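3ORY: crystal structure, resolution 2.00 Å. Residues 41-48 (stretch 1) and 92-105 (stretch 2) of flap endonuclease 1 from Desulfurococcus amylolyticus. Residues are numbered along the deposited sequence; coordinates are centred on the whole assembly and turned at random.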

ATOM      1  N   ASP A  41      -0.512   2.906  -5.529  1.00 24.00           N
ATOM      2  CA  ASP A  41      -1.538   3.499  -4.698  1.00 23.41           C
ATOM      3  C   ASP A  41      -0.870   4.400  -3.673  1.00 23.34           C
ATOM      4  O   ASP A  41       0.040   3.976  -2.950  1.00 23.59           O
ATOM      5  CB  ASP A  41      -2.405   2.449  -4.022  1.00 23.08           C
ATOM      6  CG  ASP A  41      -3.533   3.068  -3.247  1.00 23.43           C
ATOM      7  OD1 ASP A  41      -4.573   3.392  -3.862  1.00 23.67           O
ATOM      8  OD2 ASP A  41      -3.371   3.257  -2.023  1.00 23.46           O
ATOM      9  N   GLY A  42      -1.309   5.654  -3.661  1.00 23.13           N
ATOM     10  CA  GLY A  42      -0.689   6.711  -2.869  1.00 23.29           C
ATOM     11  C   GLY A  42      -0.810   6.503  -1.365  1.00 23.06           C
ATOM     12  O   GLY A  42       0.193   6.471  -0.670  1.00 23.55           O
ATOM     13  N   TYR A  43      -2.033   6.346  -0.865  1.00 22.50           N
ATOM     14  CA  TYR A  43      -2.249   6.201   0.586  1.00 22.36           C
ATOM     15  C   TYR A  43      -1.540   4.966   1.120  1.00 21.96           C
ATOM     16  O   TYR A  43      -0.922   5.024   2.181  1.00 21.87           O
ATOM     17  CB  TYR A  43      -3.756   6.171   0.946  1.00 21.85           C
ATOM     18  CG  TYR A  43      -4.482   7.499   0.804  1.00 22.44           C
ATOM     19  CD1 TYR A  43      -3.882   8.593   0.176  1.00 23.03           C
ATOM     20  CD2 TYR A  43      -5.793   7.651   1.269  1.00 22.41           C
ATOM     21  CE1 TYR A  43      -4.567   9.806   0.029  1.00 22.30           C
ATOM     22  CE2 TYR A  43      -6.479   8.865   1.133  1.00 21.44           C
ATOM     23  CZ  TYR A  43      -5.859   9.929   0.510  1.00 22.14           C
ATOM     24  OH  TYR A  43      -6.525  11.127   0.349  1.00 21.84           O
ATOM     25  N   ASN A  44      -1.619   3.851   0.393  1.00 22.44           N
ATOM     26  CA  ASN A  44      -0.995   2.625   0.878  1.00 23.17           C
ATOM     27  C   ASN A  44       0.515   2.791   0.999  1.00 23.27           C
ATOM     28  O   ASN A  44       1.105   2.375   1.996  1.00 23.58           O
ATOM     29  CB  ASN A  44      -1.318   1.414  -0.004  1.00 23.43           C
ATOM     30  CG  ASN A  44      -1.124   0.115   0.722  1.00 25.50           C
ATOM     31  OD1 ASN A  44      -2.066  -0.413   1.341  1.00 29.10           O
ATOM     32  ND2 ASN A  44       0.096  -0.413   0.680  1.00 24.34           N
ATOM     33  N   ALA A  45       1.132   3.397  -0.015  1.00 23.12           N
ATOM     34  CA  ALA A  45       2.569   3.666   0.031  1.00 23.83           C
ATOM     35  C   ALA A  45       2.930   4.559   1.209  1.00 24.00           C
ATOM     36  O   ALA A  45       3.891   4.285   1.911  1.00 24.49           O
ATOM     37  CB  ALA A  45       3.073   4.281  -1.301  1.00 23.95           C
ATOM     38  N   LEU A  46       2.160   5.621   1.432  1.00 23.74           N
ATOM     39  CA  LEU A  46       2.473   6.540   2.529  1.00 23.97           C
ATOM     40  C   LEU A  46       2.358   5.844   3.879  1.00 24.43           C
ATOM     41  O   LEU A  46       3.161   6.091   4.770  1.00 25.32           O
ATOM     42  CB  LEU A  46       1.591   7.809   2.471  1.00 23.32           C
ATOM     43  CG  LEU A  46       1.791   8.677   1.219  1.00 23.79           C
ATOM     44  CD1 LEU A  46       0.860   9.906   1.216  1.00 22.79           C
ATOM     45  CD2 LEU A  46       3.236   9.116   1.064  1.00 24.87           C
ATOM     46  N   TYR A  47       1.364   4.968   4.020  1.00 24.42           N
ATOM     47  CA  TYR A  47       1.231   4.141   5.215  1.00 24.86           C
ATOM     48  C   TYR A  47       2.415   3.191   5.410  1.00 25.66           C
ATOM     49  O   TYR A  47       2.883   3.002   6.547  1.00 25.54           O
ATOM     50  CB  TYR A  47      -0.108   3.375   5.213  1.00 25.18           C
ATOM     51  CG  TYR A  47      -1.218   4.171   5.871  1.00 26.76           C
ATOM     52  CD1 TYR A  47      -1.101   4.586   7.206  1.00 29.03           C
ATOM     53  CD2 TYR A  47      -2.360   4.538   5.167  1.00 29.26           C
ATOM     54  CE1 TYR A  47      -2.098   5.321   7.823  1.00 30.41           C
ATOM     55  CE2 TYR A  47      -3.380   5.297   5.785  1.00 28.83           C
ATOM     56  CZ  TYR A  47      -3.232   5.673   7.106  1.00 30.92           C
ATOM     57  OH  TYR A  47      -4.203   6.413   7.733  1.00 33.28           O
ATOM     58  N   GLN A  48       2.900   2.601   4.314  1.00 25.08           N
ATOM     59  CA  GLN A  48       4.087   1.732   4.395  1.00 26.45           C
ATOM     60  C   GLN A  48       5.309   2.498   4.904  1.00 26.68           C
ATOM     61  O   GLN A  48       6.023   2.010   5.791  1.00 26.87           O
ATOM     62  CB  GLN A  48       4.414   1.065   3.056  1.00 26.61           C
ATOM     63  CG  GLN A  48       3.324   0.161   2.497  1.00 27.57           C
ATOM     64  CD  GLN A  48       2.672  -0.738   3.543  1.00 29.79           C
ATOM     65  OE1 GLN A  48       3.345  -1.352   4.384  1.00 27.85           O
ATOM     66  NE2 GLN A  48       1.350  -0.840   3.474  1.00 28.36           N
ATOM     67  N   VAL A  92      -1.272   7.239  -7.496  1.00 24.40           N
ATOM     68  CA  VAL A  92      -2.681   7.573  -7.602  1.00 23.46           C
ATOM     69  C   VAL A  92      -3.225   7.869  -6.211  1.00 23.37           C
ATOM     70  O   VAL A  92      -3.029   7.084  -5.279  1.00 23.67           O
ATOM     71  CB  VAL A  92      -3.506   6.470  -8.331  1.00 24.19           C
ATOM     72  CG1 VAL A  92      -3.317   5.096  -7.686  1.00 23.35           C
ATOM     73  CG2 VAL A  92      -4.997   6.867  -8.421  1.00 22.38           C
ATOM     74  N   PHE A  93      -3.899   9.009  -6.072  1.00 22.66           N
ATOM     75  CA  PHE A  93      -4.420   9.422  -4.781  1.00 22.21           C
ATOM     76  C   PHE A  93      -5.934   9.397  -4.750  1.00 22.12           C
ATOM     77  O   PHE A  93      -6.598   9.760  -5.730  1.00 22.49           O
ATOM     78  CB  PHE A  93      -3.883  10.811  -4.405  1.00 21.67           C
ATOM     79  CG  PHE A  93      -2.419  10.808  -4.066  1.00 23.17           C
ATOM     80  CD1 PHE A  93      -1.982  10.372  -2.826  1.00 23.90           C
ATOM     81  CD2 PHE A  93      -1.476  11.241  -4.995  1.00 23.58           C
ATOM     82  CE1 PHE A  93      -0.604  10.366  -2.500  1.00 25.41           C
ATOM     83  CE2 PHE A  93      -0.107  11.230  -4.696  1.00 26.42           C
ATOM     84  CZ  PHE A  93       0.327  10.788  -3.440  1.00 25.83           C
ATOM     85  N   ASP A  94      -6.452   8.980  -3.595  1.00 22.21           N
ATOM     86  CA  ASP A  94      -7.869   8.744  -3.346  1.00 22.01           C
ATOM     87  C   ASP A  94      -8.644  10.039  -3.489  1.00 22.18           C
ATOM     88  O   ASP A  94      -8.101  11.123  -3.260  1.00 22.19           O
ATOM     89  CB  ASP A  94      -8.028   8.201  -1.912  1.00 21.84           C
ATOM     90  CG  ASP A  94      -9.275   7.354  -1.732  1.00 22.59           C
ATOM     91  OD1 ASP A  94      -9.162   6.114  -1.821  1.00 23.00           O
ATOM     92  OD2 ASP A  94     -10.368   7.926  -1.497  1.00 22.85           O
ATOM     93  N   GLY A  95      -9.913   9.920  -3.863  1.00 22.57           N
ATOM     94  CA  GLY A  95     -10.812  11.065  -3.948  1.00 23.13           C
ATOM     95  C   GLY A  95     -11.224  11.600  -2.586  1.00 23.43           C
ATOM     96  O   GLY A  95     -11.705  12.724  -2.481  1.00 24.31           O
ATOM     97  N   LYS A  96     -11.024  10.803  -1.545  1.00 23.75           N
ATOM     98  CA  LYS A  96     -11.370  11.218  -0.180  1.00 24.36           C
ATOM     99  C   LYS A  96     -10.121  11.430   0.665  1.00 24.03           C
ATOM    100  O   LYS A  96      -9.115  10.747   0.464  1.00 23.59           O
ATOM    101  CB  LYS A  96     -12.290  10.177   0.490  1.00 24.71           C
ATOM    102  CG  LYS A  96     -13.702  10.076  -0.129  1.00 25.97           C
ATOM    103  CD  LYS A  96     -14.373  11.450  -0.176  1.00 30.40           C
ATOM    104  CE  LYS A  96     -15.623  11.440  -1.057  1.00 31.94           C
ATOM    105  NZ  LYS A  96     -16.634  10.472  -0.529  1.00 29.40           N
ATOM    106  N   PRO A  97     -10.178  12.377   1.630  1.00 23.82           N
ATOM    107  CA  PRO A  97      -9.035  12.521   2.536  1.00 23.59           C
ATOM    108  C   PRO A  97      -8.845  11.264   3.391  1.00 23.14           C
ATOM    109  O   PRO A  97      -9.815  10.535   3.638  1.00 22.94           O
ATOM    110  CB  PRO A  97      -9.388  13.753   3.399  1.00 23.57           C
ATOM    111  CG  PRO A  97     -10.794  14.086   3.113  1.00 24.77           C
ATOM    112  CD  PRO A  97     -11.226  13.388   1.860  1.00 24.22           C
ATOM    113  N   PRO A  98      -7.605  10.995   3.837  1.00 23.06           N
ATOM    114  CA  PRO A  98      -7.327   9.751   4.548  1.00 23.10           C
ATOM    115  C   PRO A  98      -8.086   9.662   5.872  1.00 23.81           C
ATOM    116  O   PRO A  98      -8.384   8.546   6.334  1.00 23.88           O
ATOM    117  CB  PRO A  98      -5.810   9.806   4.773  1.00 23.36           C
ATOM    118  CG  PRO A  98      -5.489  11.282   4.747  1.00 23.85           C
ATOM    119  CD  PRO A  98      -6.408  11.839   3.713  1.00 22.96           C
ATOM    120  N   GLU A  99      -8.432  10.815   6.455  1.00 23.94           N
ATOM    121  CA  GLU A  99      -9.259  10.842   7.676  1.00 24.88           C
ATOM    122  C   GLU A  99     -10.647  10.257   7.466  1.00 25.50           C
ATOM    123  O   GLU A  99     -11.336   9.948   8.436  1.00 26.32           O
ATOM    124  CB  GLU A  99      -9.406  12.265   8.238  1.00 25.04           C
ATOM    125  CG  GLU A  99      -8.079  12.907   8.669  1.00 25.01           C
ATOM    126  CD  GLU A  99      -7.412  13.677   7.540  1.00 26.91           C
ATOM    127  OE1 GLU A  99      -7.725  13.415   6.353  1.00 25.40           O
ATOM    128  OE2 GLU A  99      -6.579  14.559   7.835  1.00 27.09           O
ATOM    129  N   LEU A 100     -11.064  10.103   6.210  1.00 25.03           N
ATOM    130  CA  LEU A 100     -12.416   9.643   5.928  1.00 25.31           C
ATOM    131  C   LEU A 100     -12.421   8.309   5.187  1.00 25.44           C
ATOM    132  O   LEU A 100     -13.411   7.954   4.559  1.00 26.43           O
ATOM    133  CB  LEU A 100     -13.193  10.717   5.145  1.00 25.32           C
ATOM    134  CG  LEU A 100     -13.286  12.089   5.827  1.00 26.17           C
ATOM    135  CD1 LEU A 100     -14.014  13.077   4.918  1.00 27.38           C
ATOM    136  CD2 LEU A 100     -13.972  11.985   7.203  1.00 26.08           C
ATOM    137  N   LYS A 101     -11.310   7.578   5.273  1.00 24.61           N
ATOM    138  CA  LYS A 101     -11.189   6.253   4.678  1.00 24.24           C
ATOM    139  C   LYS A 101     -11.516   5.221   5.749  1.00 24.88           C
ATOM    140  O   LYS A 101     -10.673   4.913   6.604  1.00 25.07           O
ATOM    141  CB  LYS A 101      -9.765   6.041   4.159  1.00 24.17           C
ATOM    142  CG  LYS A 101      -9.420   6.895   2.923  1.00 24.65           C
ATOM    143  CD  LYS A 101     -10.198   6.385   1.716  1.00 27.06           C
ATOM    144  CE  LYS A 101      -9.617   5.085   1.181  1.00 29.00           C
ATOM    145  NZ  LYS A 101     -10.532   4.561   0.118  1.00 32.54           N
ATOM    146  N   ALA A 102     -12.731   4.684   5.707  1.00 24.50           N
ATOM    147  CA  ALA A 102     -13.242   3.891   6.826  1.00 25.41           C
ATOM    148  C   ALA A 102     -12.458   2.596   7.081  1.00 25.45           C
ATOM    149  O   ALA A 102     -12.188   2.255   8.229  1.00 24.86           O
ATOM    150  CB  ALA A 102     -14.735   3.610   6.656  1.00 25.94           C
ATOM    151  N   ARG A 103     -12.081   1.887   6.022  1.00 25.08           N
ATOM    152  CA  ARG A 103     -11.325   0.658   6.213  1.00 25.60           C
ATOM    153  C   ARG A 103      -9.912   0.940   6.756  1.00 25.67           C
ATOM    154  O   ARG A 103      -9.462   0.264   7.684  1.00 25.93           O
ATOM    155  CB  ARG A 103     -11.303  -0.214   4.949  1.00 25.35           C
ATOM    156  CG  ARG A 103     -10.446  -1.498   5.073  1.00 26.00           C
ATOM    157  CD  ARG A 103     -11.007  -2.495   6.105  1.00 26.63           C
ATOM    158  NE  ARG A 103     -10.315  -3.779   6.019  1.00 26.99           N
ATOM    159  CZ  ARG A 103     -10.658  -4.879   6.687  1.00 27.41           C
ATOM    160  NH1 ARG A 103      -9.963  -6.007   6.511  1.00 28.05           N
ATOM    161  NH2 ARG A 103     -11.688  -4.867   7.515  1.00 26.41           N
ATOM    162  N   GLU A 104      -9.225   1.943   6.207  1.00 25.36           N
ATOM    163  CA  GLU A 104      -7.884   2.280   6.701  1.00 26.15           C
ATOM    164  C   GLU A 104      -7.930   2.618   8.181  1.00 26.31           C
ATOM    165  O   GLU A 104      -7.028   2.258   8.932  1.00 26.56           O
ATOM    166  CB  GLU A 104      -7.267   3.464   5.945  1.00 25.67           C
ATOM    167  CG  GLU A 104      -6.834   3.154   4.529  1.00 27.30           C
ATOM    168  CD  GLU A 104      -6.332   4.395   3.794  1.00 29.59           C
ATOM    169  OE1 GLU A 104      -6.379   5.524   4.358  1.00 31.72           O
ATOM    170  OE2 GLU A 104      -5.900   4.243   2.643  1.00 31.51           O
ATOM    171  N   ILE A 105      -8.977   3.324   8.598  1.00 27.03           N
ATOM    172  CA  ILE A 105      -9.085   3.739  10.004  1.00 28.20           C
ATOM    173  C   ILE A 105      -9.354   2.532  10.899  1.00 28.23           C
ATOM    174  O   ILE A 105      -8.786   2.418  11.990  1.00 28.37           O
ATOM    175  CB  ILE A 105     -10.158   4.823  10.195  1.00 28.64           C
ATOM    176  CG1 ILE A 105      -9.675   6.145   9.576  1.00 30.90           C
ATOM    177  CG2 ILE A 105     -10.514   4.994  11.694  1.00 29.92           C
ATOM    178  CD1 ILE A 105     -10.791   7.080   9.249  1.00 35.30           C
TER
HETATM  179  O   HOH W   1      -4.345   6.782  -2.617  1.00 23.18           O
HETATM  180  O   HOH W   2      -5.935  12.552  -2.219  1.00 31.01           O
HETATM  181  O   HOH W   3      -6.425   6.686   6.791  1.00 33.11           O

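This is a buried contact in which the first turns of a helix dock against a strand end, the turns that follow it and the start of the next helix, with the ring of Tyr 43 at its centre. Where the two stretches first meet, Asp 41 and Val 92 form a parallel beta bridge, and Gly 42 N donates to Val 92 O at 2.8 Å. Asp 41 then caps the helix: its OD2 accepts from Asn 44 N at 3.0 Å, satisfying an amide that has no helical partner. Glycine suits position 42 because an ideal CB there would lie 2.4 Å from Phe 93 CD1; instead, Gly 42 CA packs 3.7 Å from Phe 93 CE1, and Leu 46 CD1 reaches the edge of the same ring.

Tyr 43 combines a broad apolar ring with a polar tip. Asp 94 CB sits over one face, 3.9 Å from the ring centroid, in a CH-pi contact, while Tyr 43 OH donates to Lys 96 O at 2.6 Å. The carboxylate of Asp 94 bonds within its own stretch, OD2 accepting from Lys 96 N (3.0 Å) and OD1 forming a salt bridge with Lys 101 NZ (2.8 Å). Water 1 joins Tyr 43 N to Val 92 O; water 3 links Tyr 47 OH with Pro 98 O and Glu 104 OE1.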